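Local coordinates for pyridine synthase TbtD (Thermobispora bispora, PDB 5WA4), which probably forms the central pyridine ring of the thiopeptide thiomuracin by a formal [4+2] aza-cycloaddition on a leader-bearing peptide precursor, at residues W10-V15 with R57-T62; M43-R48 with D142-T147; R213-R218 with C339-D344. All coordinates share one frame; numbering follows the deposited sequence.

Interactions 1 and 2 build one continuous unit, their centres about 10 Å apart: strand 55-62 lies between strands 9-16 and 44-49 of the antiparallel sheet, and helix 135-159 packs against strand 44-49. Tyr59 N sits 2.8 Å from Tyr45 O, a probable hydrogen bond, and the rings of Tyr59 and Tyr45 stack, so the two contacts share a layer of side chains. Interaction 3 lies apart in the helical region, its centre about 39 Å from that of interaction 1 and about 32 Å from that of interaction 2. It is the one that meets the bound leader peptide, through His215, Arg218 and Leu341, and also a second subunit.

Interaction 1: W10-V15 with R57-T62; sequences WWRFRV and RIYVST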
loop_
_atom_site.group_PDB
_atom_site.type_symbol
_atom_site.label_atom_id
_atom_site.label_comp_id
_atom_site.label_asym_id
_atom_site.label_seq_id
_atom_site.Cartn_x
_atom_site.Cartn_y
_atom_site.Cartn_z
ATOM N N TRP E 10 -3.201 40.190 -18.778
ATOM C CA TRP E 10 -1.812 39.838 -18.494
ATOM C C TRP E 10 -1.056 39.487 -19.759
ATOM O O TRP E 10 -1.392 38.510 -20.427
ATOM C CB TRP E 10 -1.734 38.655 -17.536
ATOM C CG TRP E 10 -1.955 39.013 -16.119
ATOM C CD1 TRP E 10 -3.027 38.675 -15.350
ATOM C CD2 TRP E 10 -1.081 39.770 -15.280
ATOM N NE1 TRP E 10 -2.874 39.174 -14.083
ATOM C CE2 TRP E 10 -1.678 39.854 -14.012
ATOM C CE3 TRP E 10 0.166 40.380 -15.473
ATOM C CZ2 TRP E 10 -1.094 40.529 -12.943
ATOM C CZ3 TRP E 10 0.750 41.049 -14.418
ATOM C CH2 TRP E 10 0.121 41.124 -13.167
ATOM N N TRP E 11 -0.033 40.278 -20.073
ATOM C CA TRP E 11 0.790 40.034 -21.247
ATOM C C TRP E 11 2.099 39.336 -20.873
ATOM O O TRP E 11 2.643 39.542 -19.780
ATOM C CB TRP E 11 1.078 41.346 -21.972
ATOM C CG TRP E 11 -0.154 42.065 -22.426
ATOM C CD1 TRP E 11 -0.750 43.148 -21.832
ATOM C CD2 TRP E 11 -0.962 41.743 -23.570
ATOM N NE1 TRP E 11 -1.868 43.522 -22.544
ATOM C CE2 TRP E 11 -2.017 42.676 -23.615
ATOM C CE3 TRP E 11 -0.891 40.755 -24.559
ATOM C CZ2 TRP E 11 -2.989 42.651 -24.611
ATOM C CZ3 TRP E 11 -1.859 40.732 -25.543
ATOM C CH2 TRP E 11 -2.894 41.673 -25.563
ATOM N N ARG E 12 2.610 38.521 -21.793
ATOM C CA ARG E 12 3.795 37.715 -21.523
ATOM C C ARG E 12 4.990 38.074 -22.399
ATOM O O ARG E 12 4.851 38.343 -23.592
ATOM C CB ARG E 12 3.472 36.237 -21.698
ATOM C CG ARG E 12 2.468 35.713 -20.708
ATOM C CD ARG E 12 2.216 34.240 -20.931
ATOM N NE ARG E 12 1.447 33.997 -22.145
ATOM C CZ ARG E 12 1.225 32.787 -22.639
ATOM N NH1 ARG E 12 1.718 31.725 -22.014
ATOM N NH2 ARG E 12 0.513 32.636 -23.747
ATOM N N PHE E 13 6.171 38.061 -21.791
ATOM C CA PHE E 13 7.405 38.249 -22.535
ATOM C C PHE E 13 8.416 37.173 -22.167
ATOM O O PHE E 13 8.502 36.765 -21.006
ATOM C CB PHE E 13 7.978 39.642 -22.271
ATOM C CG PHE E 13 7.263 40.738 -23.016
ATOM C CD1 PHE E 13 7.493 40.938 -24.367
ATOM C CD2 PHE E 13 6.348 41.555 -22.371
ATOM C CE1 PHE E 13 6.829 41.939 -25.060
ATOM C CE2 PHE E 13 5.685 42.558 -23.060
ATOM C CZ PHE E 13 5.923 42.746 -24.405
ATOM N N ARG E 14 9.168 36.708 -23.163
ATOM C CA ARG E 14 10.240 35.754 -22.932
ATOM C C ARG E 14 11.628 36.363 -23.224
ATOM O O ARG E 14 11.918 36.731 -24.363
ATOM C CB ARG E 14 10.038 34.506 -23.788
ATOM C CG ARG E 14 10.996 33.383 -23.396
ATOM C CD ARG E 14 11.117 32.253 -24.399
ATOM N NE ARG E 14 12.282 31.431 -24.074
ATOM C CZ ARG E 14 12.247 30.300 -23.371
ATOM N NH1 ARG E 14 11.091 29.835 -22.911
ATOM N NH2 ARG E 14 13.366 29.630 -23.126
ATOM N N VAL E 15 12.479 36.452 -22.199
ATOM C CA VAL E 15 13.864 36.910 -22.352
ATOM C C VAL E 15 14.902 35.798 -22.140
ATOM O O VAL E 15 15.218 35.471 -20.997
ATOM C CB VAL E 15 14.191 38.023 -21.337
ATOM C CG1 VAL E 15 15.564 38.621 -21.619
ATOM C CG2 VAL E 15 13.100 39.076 -21.338
ATOM N N ARG E 57 10.670 35.192 -17.467
ATOM C CA ARG E 57 9.306 35.389 -17.923
ATOM C C ARG E 57 8.844 36.720 -17.374
ATOM O O ARG E 57 8.824 36.906 -16.149
ATOM C CB ARG E 57 8.405 34.234 -17.467
ATOM C CG ARG E 57 8.028 33.295 -18.589
ATOM C CD ARG E 57 8.673 31.927 -18.488
ATOM N NE ARG E 57 7.885 30.954 -17.737
ATOM C CZ ARG E 57 7.495 29.756 -18.184
ATOM N NH1 ARG E 57 7.777 29.347 -19.414
ATOM N NH2 ARG E 57 6.782 28.972 -17.395
ATOM N N ILE E 58 8.525 37.664 -18.262
ATOM C CA ILE E 58 7.997 38.955 -17.801
ATOM C C ILE E 58 6.464 39.053 -17.966
ATOM O O ILE E 58 5.903 38.776 -19.037
ATOM C CB ILE E 58 8.667 40.150 -18.528
ATOM C CG1 ILE E 58 10.145 40.247 -18.140
ATOM C CG2 ILE E 58 7.975 41.464 -18.161
ATOM C CD1 ILE E 58 10.965 41.001 -19.129
ATOM N N TYR E 59 5.799 39.440 -16.883
ATOM C CA TYR E 59 4.359 39.642 -16.914
ATOM C C TYR E 59 4.044 41.101 -16.632
ATOM O O TYR E 59 4.467 41.631 -15.614
ATOM C CB TYR E 59 3.669 38.747 -15.882
ATOM C CG TYR E 59 3.948 37.266 -16.056
ATOM C CD1 TYR E 59 3.216 36.499 -16.952
ATOM C CD2 TYR E 59 4.960 36.643 -15.332
ATOM C CE1 TYR E 59 3.477 35.146 -17.108
ATOM C CE2 TYR E 59 5.229 35.301 -15.480
ATOM C CZ TYR E 59 4.488 34.553 -16.365
ATOM O OH TYR E 59 4.763 33.209 -16.504
ATOM N N VAL E 60 3.325 41.757 -17.540
ATOM C CA VAL E 60 2.801 43.101 -17.265
ATOM C C VAL E 60 1.299 43.171 -17.571
ATOM O O VAL E 60 0.820 42.584 -18.549
ATOM C CB VAL E 60 3.535 44.182 -18.074
ATOM C CG1 VAL E 60 3.209 45.565 -17.522
ATOM C CG2 VAL E 60 5.031 43.955 -18.026
ATOM N N SER E 61 0.535 43.865 -16.732
ATOM C CA SER E 61 -0.904 43.931 -16.992
ATOM C C SER E 61 -1.386 45.333 -17.321
ATOM O O SER E 61 -1.476 46.199 -16.447
ATOM C CB SER E 61 -1.709 43.372 -15.811
ATOM O OG SER E 61 -1.445 44.067 -14.619
ATOM N N THR E 62 -1.673 45.532 -18.604
ATOM C CA THR E 62 -2.358 46.718 -19.111
ATOM C C THR E 62 -3.167 46.339 -20.339
ATOM O O THR E 62 -3.350 45.161 -20.623
ATOM C CB THR E 62 -1.381 47.865 -19.477
ATOM O OG1 THR E 62 -0.124 47.313 -19.889
ATOM C CG2 THR E 62 -1.191 48.834 -18.313
#
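Strands 10-15 and 57-62 run antiparallel with axes 4.6 Å apart at their closest, joined by two hydrogen-bonded pairs, Trp11 with Val60 and Phe13 with Ile58. The straightest bond runs from Trp11 N to Val60 O, 2.9 Å long with 171° at the hydrogen. Trp11 bonds a second time: with CG anti to its carbonyl carbon, its indole NE1 reaches Thr62 O at 2.9 Å. That carbonyl oxygen lies near the indole plane, but NE1 stands above the carbonyl plane, and the bond is bent. Trp10 faces the other side of the sheet, where Ser61 CB sits over its six-membered ring, 3.5 Å from the centroid, in a CH-pi contact. On the sheet face that carries Trp10, Arg12 and Tyr59, the arginine runs alongside the tyrosine, both pointing the same way, and Arg12 CG touches Tyr59 CE1 at 3.8 Å; further out, Arg12 NE bonds Gly127 O of strand 123-128. On the face of Trp11, Phe13, Ile58 and Val60, Phe13 CB meets Ile58 CB at 3.8 Å, and helix 64-85 packs against Trp11, Phe13 and Val60. Val15 CG2 crosses obliquely to Ile58 CD1 at 3.6 Å. The pairing thus joins two inner strands of the sheet through backbone bonds, while the extra indole bond occupies the carbonyl of Thr62 and ties a large aromatic group to the end of the segment opposite.

Interaction 2: M43-R48 with D142-T147; sequences MAYFLR and DFYADT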
loop_
_atom_site.group_PDB
_atom_site.type_symbol
_atom_site.label_atom_id
_atom_site.label_comp_id
_atom_site.label_asym_id
_atom_site.label_seq_id
_atom_site.Cartn_x
_atom_site.Cartn_y
_atom_site.Cartn_z
ATOM N N MET E 43 1.746 47.469 -12.510
ATOM C CA MET E 43 1.478 46.080 -12.212
ATOM C C MET E 43 2.345 45.141 -13.051
ATOM O O MET E 43 1.957 44.695 -14.142
ATOM C CB MET E 43 -0.001 45.787 -12.434
ATOM C CG MET E 43 -0.533 44.633 -11.607
ATOM S SD MET E 43 -0.557 45.012 -9.857
ATOM C CE MET E 43 -1.115 43.441 -9.204
ATOM N N ALA E 44 3.524 44.834 -12.534
ATOM C CA ALA E 44 4.427 43.964 -13.258
ATOM C C ALA E 44 5.194 43.025 -12.325
ATOM O O ALA E 44 5.326 43.282 -11.116
ATOM C CB ALA E 44 5.384 44.792 -14.078
ATOM N N TYR E 45 5.672 41.923 -12.901
ATOM C CA TYR E 45 6.557 41.006 -12.198
ATOM C C TYR E 45 7.256 40.081 -13.186
ATOM O O TYR E 45 6.845 39.953 -14.350
ATOM C CB TYR E 45 5.794 40.201 -11.125
ATOM C CG TYR E 45 4.910 39.059 -11.610
ATOM C CD1 TYR E 45 3.600 39.287 -12.025
ATOM C CD2 TYR E 45 5.363 37.742 -11.593
ATOM C CE1 TYR E 45 2.772 38.232 -12.441
ATOM C CE2 TYR E 45 4.539 36.681 -12.004
ATOM C CZ TYR E 45 3.244 36.935 -12.428
ATOM O OH TYR E 45 2.425 35.896 -12.831
ATOM N N PHE E 46 8.334 39.456 -12.721
ATOM C CA PHE E 46 9.099 38.542 -13.554
ATOM C C PHE E 46 9.318 37.239 -12.803
ATOM O O PHE E 46 9.283 37.211 -11.569
ATOM C CB PHE E 46 10.450 39.171 -13.990
ATOM C CG PHE E 46 11.227 39.806 -12.860
ATOM C CD1 PHE E 46 12.189 39.095 -12.176
ATOM C CD2 PHE E 46 10.974 41.114 -12.472
ATOM C CE1 PHE E 46 12.890 39.673 -11.137
ATOM C CE2 PHE E 46 11.676 41.700 -11.424
ATOM C CZ PHE E 46 12.630 40.978 -10.758
ATOM N N LEU E 47 9.528 36.167 -13.563
ATOM C CA LEU E 47 9.916 34.877 -13.008
ATOM C C LEU E 47 11.077 34.221 -13.785
ATOM O O LEU E 47 11.210 34.408 -15.016
ATOM C CB LEU E 47 8.719 33.926 -13.012
ATOM C CG LEU E 47 7.465 34.322 -12.233
ATOM C CD1 LEU E 47 6.304 33.446 -12.658
ATOM C CD2 LEU E 47 7.702 34.243 -10.732
ATOM N N ARG E 48 11.894 33.435 -13.080
ATOM C CA ARG E 48 12.857 32.566 -13.757
ATOM C C ARG E 48 12.237 31.226 -14.088
ATOM O O ARG E 48 11.409 30.723 -13.331
ATOM C CB ARG E 48 14.091 32.328 -12.898
ATOM C CG ARG E 48 14.605 33.551 -12.235
ATOM C CD ARG E 48 15.628 33.191 -11.226
ATOM N NE ARG E 48 16.115 34.378 -10.534
ATOM C CZ ARG E 48 17.391 34.590 -10.221
ATOM N NH1 ARG E 48 18.303 33.713 -10.591
ATOM N NH2 ARG E 48 17.760 35.684 -9.556
ATOM N N ASP E 142 -0.441 38.989 -7.626
ATOM C CA ASP E 142 -0.410 40.150 -6.743
ATOM C C ASP E 142 0.808 40.071 -5.847
ATOM O O ASP E 142 1.542 41.056 -5.675
ATOM C CB ASP E 142 -1.672 40.248 -5.877
ATOM C CG ASP E 142 -2.876 40.841 -6.618
ATOM O OD1 ASP E 142 -2.813 41.040 -7.858
ATOM O OD2 ASP E 142 -3.906 41.075 -5.936
ATOM N N PHE E 143 1.016 38.889 -5.275
ATOM C CA PHE E 143 2.155 38.693 -4.390
ATOM C C PHE E 143 3.487 38.990 -5.092
ATOM O O PHE E 143 4.363 39.615 -4.512
ATOM C CB PHE E 143 2.187 37.268 -3.826
ATOM C CG PHE E 143 3.491 36.926 -3.173
ATOM C CD1 PHE E 143 3.756 37.345 -1.875
ATOM C CD2 PHE E 143 4.483 36.230 -3.880
ATOM C CE1 PHE E 143 4.975 37.063 -1.266
ATOM C CE2 PHE E 143 5.704 35.943 -3.292
ATOM C CZ PHE E 143 5.956 36.361 -1.972
ATOM N N TYR E 144 3.641 38.519 -6.321
ATOM C CA TYR E 144 4.908 38.658 -7.003
ATOM C C TYR E 144 5.159 40.139 -7.248
ATOM O O TYR E 144 6.253 40.650 -6.973
ATOM C CB TYR E 144 4.939 37.837 -8.310
ATOM C CG TYR E 144 5.312 36.376 -8.097
ATOM C CD1 TYR E 144 6.358 36.034 -7.268
ATOM C CD2 TYR E 144 4.614 35.337 -8.716
ATOM C CE1 TYR E 144 6.715 34.713 -7.065
ATOM C CE2 TYR E 144 4.964 34.008 -8.508
ATOM C CZ TYR E 144 6.024 33.704 -7.677
ATOM O OH TYR E 144 6.416 32.393 -7.428
ATOM N N ALA E 145 4.129 40.828 -7.728
ATOM C CA ALA E 145 4.204 42.265 -7.959
ATOM C C ALA E 145 4.544 43.034 -6.676
ATOM O O ALA E 145 5.414 43.894 -6.655
ATOM C CB ALA E 145 2.891 42.766 -8.542
ATOM N N ASP E 146 3.854 42.721 -5.594
ATOM C CA ASP E 146 4.043 43.487 -4.381
ATOM C C ASP E 146 5.444 43.277 -3.801
ATOM O O ASP E 146 5.944 44.139 -3.072
ATOM C CB ASP E 146 2.964 43.126 -3.353
ATOM C CG ASP E 146 1.566 43.442 -3.849
ATOM O OD1 ASP E 146 1.430 44.298 -4.755
ATOM O OD2 ASP E 146 0.596 42.835 -3.339
ATOM N N THR E 147 6.079 42.150 -4.136
ATOM C CA THR E 147 7.379 41.797 -3.559
ATOM C C THR E 147 8.585 42.089 -4.471
ATOM O O THR E 147 9.738 41.842 -4.088
ATOM C CB THR E 147 7.443 40.307 -3.156
ATOM O OG1 THR E 147 6.905 39.495 -4.204
ATOM C CG2 THR E 147 6.660 40.066 -1.888
#
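Tyr45 and Tyr144 form the middle of the contact between strand 44-48 and helix 142-147, whose axes cross at 99°. Tyr45 takes the crowded rotamer, CG between the backbone N and the carbonyl carbon (chi1 76°), and its ring meets the helix where CD2 lies 3.3 Å from Tyr144 CB. In Tyr144, CG is anti to the carbonyl carbon, and its ring extends past that of Tyr45. The two planes are only 20° apart but slid, with centroids 5.3 Å apart, so the rings barely overlap. Leu47, with CG beside its backbone N, brings CD2 over a face of the Tyr144 ring, 3.6 Å from the centroid and offset toward the rim near CZ and CE2: a CH-pi contact in which the leucine crosses the tyrosine at about a right angle. At the other end, Met43 has CG anti to its backbone N and bends at chi2, carrying CE to 3.2 Å from Asp142 OD1 and 4.1 Å from Ala145 CB. Ala145 CA lies 3.5 Å from Ala44 O in a CA-H...O contact. Helix 135-159 thus packs across strand 44-49, an outermost strand of the antiparallel sheet within this chain. Strand 55-62 flanks the contact through Tyr59, stacked on Tyr45. Helix 307-328 meets Tyr45 through Arg327 and Tyr144 through Leu323, whereas helix 22-35 packs against Ala44 and Phe46.

Interaction 3: R213-R218 with C339-D344; sequences RDHYAR and CHLAAD
Asp344 OD1 is held by two arginines: a salt bridge to Arg192 NH2 of the same chain and a long, weak ion pair with Arg213 NE of the second subunit. The two copies of Arg213 bring their NE atoms close across that interface, and Asp344 probably eases the crowding of like charges there. Between the helices, which cross at -54°, the contact is made by packing. Tyr216 carries most of it: CG is anti to its backbone N, and Asp344 CB lies over the centre of its ring, 3.6 Å from the centroid, in a CH-pi contact. The aspartate slides past the ring in the opposite direction, its carboxylate plane 47° from the ring, with OD2 reaching Tyr216 CB at 3.6 Å. Tyr216 OH is bonded to Asp348. Leu341 CD2 lies at the edge of the Tyr216 ring, 3.8 Å from Tyr216 CB, and Leu341 CD1 approaches the imidazole edge of His215 at CD2, 4.1 Å away. Arg213 CG meets the ring edge of His340 at NE2, 3.8 Å off. His215 ND1 accepts a hydrogen bond from Arg218 NH2, 3.0 Å long with 137° at the hydrogen; the donor lies in the imidazole plane. His215 NE2 and Arg218 NH2 each make a weak bond to the backbone of the bound peptide, and Leu341 packs on one of its apolar side chains. The helix pair thus joins a buried, charge-balanced subunit interface to a surface consistent with a part in holding the leader.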
loop_
_atom_site.group_PDB
_atom_site.type_symbol
_atom_site.label_atom_id
_atom_site.label_comp_id
_atom_site.label_asym_id
_atom_site.label_seq_id
_atom_site.Cartn_x
_atom_site.Cartn_y
_atom_site.Cartn_z
ATOM N N ARG E 213 23.542 19.018 10.892
ATOM C CA ARG E 213 23.538 19.108 12.365
ATOM C C ARG E 213 24.943 19.402 12.918
ATOM O O ARG E 213 25.069 20.016 13.972
ATOM C CB ARG E 213 22.975 17.825 13.016
ATOM C CG ARG E 213 21.735 17.250 12.324
ATOM C CD ARG E 213 20.575 16.884 13.240
ATOM N NE ARG E 213 20.352 15.448 13.473
ATOM C CZ ARG E 213 19.136 14.906 13.634
ATOM N NH1 ARG E 213 18.045 15.673 13.546
ATOM N NH2 ARG E 213 18.989 13.600 13.854
ATOM N N ASP E 214 25.989 18.986 12.199
ATOM C CA ASP E 214 27.379 19.290 12.572
ATOM C C ASP E 214 27.743 20.728 12.211
ATOM O O ASP E 214 28.252 21.473 13.040
ATOM C CB ASP E 214 28.369 18.336 11.889
ATOM C CG ASP E 214 28.387 16.946 12.518
ATOM O OD1 ASP E 214 27.487 16.642 13.328
ATOM O OD2 ASP E 214 29.285 16.144 12.181
ATOM N N HIS E 215 27.499 21.110 10.962
ATOM C CA HIS E 215 27.743 22.474 10.515
ATOM C C HIS E 215 27.004 23.482 11.379
ATOM O O HIS E 215 27.450 24.613 11.553
ATOM C CB HIS E 215 27.314 22.659 9.065
ATOM C CG HIS E 215 27.341 24.086 8.617
ATOM N ND1 HIS E 215 28.515 24.764 8.372
ATOM C CD2 HIS E 215 26.343 24.976 8.414
ATOM C CE1 HIS E 215 28.237 26.003 8.009
ATOM N NE2 HIS E 215 26.926 26.159 8.030
ATOM N N TYR E 216 25.863 23.083 11.918
ATOM C CA TYR E 216 25.162 23.974 12.815
ATOM C C TYR E 216 25.962 24.171 14.105
ATOM O O TYR E 216 26.286 25.303 14.475
ATOM C CB TYR E 216 23.760 23.456 13.137
ATOM C CG TYR E 216 23.108 24.280 14.215
ATOM C CD1 TYR E 216 22.662 25.576 13.957
ATOM C CD2 TYR E 216 22.989 23.786 15.503
ATOM C CE1 TYR E 216 22.081 26.340 14.952
ATOM C CE2 TYR E 216 22.423 24.528 16.495
ATOM C CZ TYR E 216 21.969 25.804 16.223
ATOM O OH TYR E 216 21.409 26.525 17.246
ATOM N N ALA E 217 26.287 23.071 14.782
ATOM C CA ALA E 217 26.882 23.148 16.116
ATOM C C ALA E 217 28.254 23.836 16.126
ATOM O O ALA E 217 28.630 24.432 17.136
ATOM C CB ALA E 217 26.977 21.762 16.724
ATOM N N ARG E 218 28.989 23.776 15.012
ATOM C CA ARG E 218 30.266 24.502 14.893
ATOM C C ARG E 218 30.026 25.993 14.940
ATOM O O ARG E 218 30.907 26.771 15.304
ATOM C CB ARG E 218 31.020 24.163 13.600
ATOM C CG ARG E 218 31.623 22.787 13.600
ATOM C CD ARG E 218 32.210 22.354 12.264
ATOM N NE ARG E 218 31.514 22.895 11.104
ATOM C CZ ARG E 218 31.434 22.272 9.932
ATOM N NH1 ARG E 218 31.956 21.059 9.792
ATOM N NH2 ARG E 218 30.798 22.839 8.913
ATOM N N CYS E 339 16.313 26.121 5.882
ATOM C CA CYS E 339 15.234 25.713 6.796
ATOM C C CYS E 339 15.781 24.794 7.862
ATOM O O CYS E 339 15.377 24.863 9.019
ATOM C CB CYS E 339 14.081 24.991 6.087
ATOM S SG CYS E 339 13.221 25.898 4.778
ATOM N N HIS E 340 16.680 23.903 7.481
ATOM C CA HIS E 340 17.170 22.966 8.465
ATOM C C HIS E 340 17.951 23.723 9.558
ATOM O O HIS E 340 17.822 23.423 10.756
ATOM C CB HIS E 340 18.029 21.898 7.821
ATOM C CG HIS E 340 18.516 20.872 8.785
ATOM N ND1 HIS E 340 17.836 19.700 9.028
ATOM C CD2 HIS E 340 19.586 20.871 9.617
ATOM C CE1 HIS E 340 18.483 19.003 9.945
ATOM N NE2 HIS E 340 19.545 19.696 10.325
ATOM N N LEU E 341 18.726 24.724 9.148
ATOM C CA LEU E 341 19.476 25.529 10.109
ATOM C C LEU E 341 18.552 26.417 10.955
ATOM O O LEU E 341 18.828 26.663 12.131
ATOM C CB LEU E 341 20.527 26.382 9.387
ATOM C CG LEU E 341 21.686 25.577 8.780
ATOM C CD1 LEU E 341 22.561 26.412 7.850
ATOM C CD2 LEU E 341 22.502 24.955 9.904
ATOM N N ALA E 342 17.454 26.903 10.378
ATOM C CA ALA E 342 16.521 27.690 11.182
ATOM C C ALA E 342 15.977 26.819 12.281
ATOM O O ALA E 342 15.970 27.228 13.440
ATOM C CB ALA E 342 15.411 28.249 10.360
ATOM N N ALA E 343 15.573 25.603 11.938
ATOM C CA ALA E 343 14.927 24.748 12.934
ATOM C C ALA E 343 15.898 24.310 14.046
ATOM O O ALA E 343 15.510 24.209 15.212
ATOM C CB ALA E 343 14.277 23.527 12.264
ATOM N N ASP E 344 17.151 24.054 13.697
ATOM C CA ASP E 344 18.176 23.805 14.724
ATOM C C ASP E 344 18.305 25.018 15.665
ATOM O O ASP E 344 18.289 24.860 16.875
ATOM C CB ASP E 344 19.556 23.477 14.094
ATOM C CG ASP E 344 19.728 21.993 13.750
ATOM O OD1 ASP E 344 18.939 21.150 14.235
ATOM O OD2 ASP E 344 20.673 21.668 12.995
#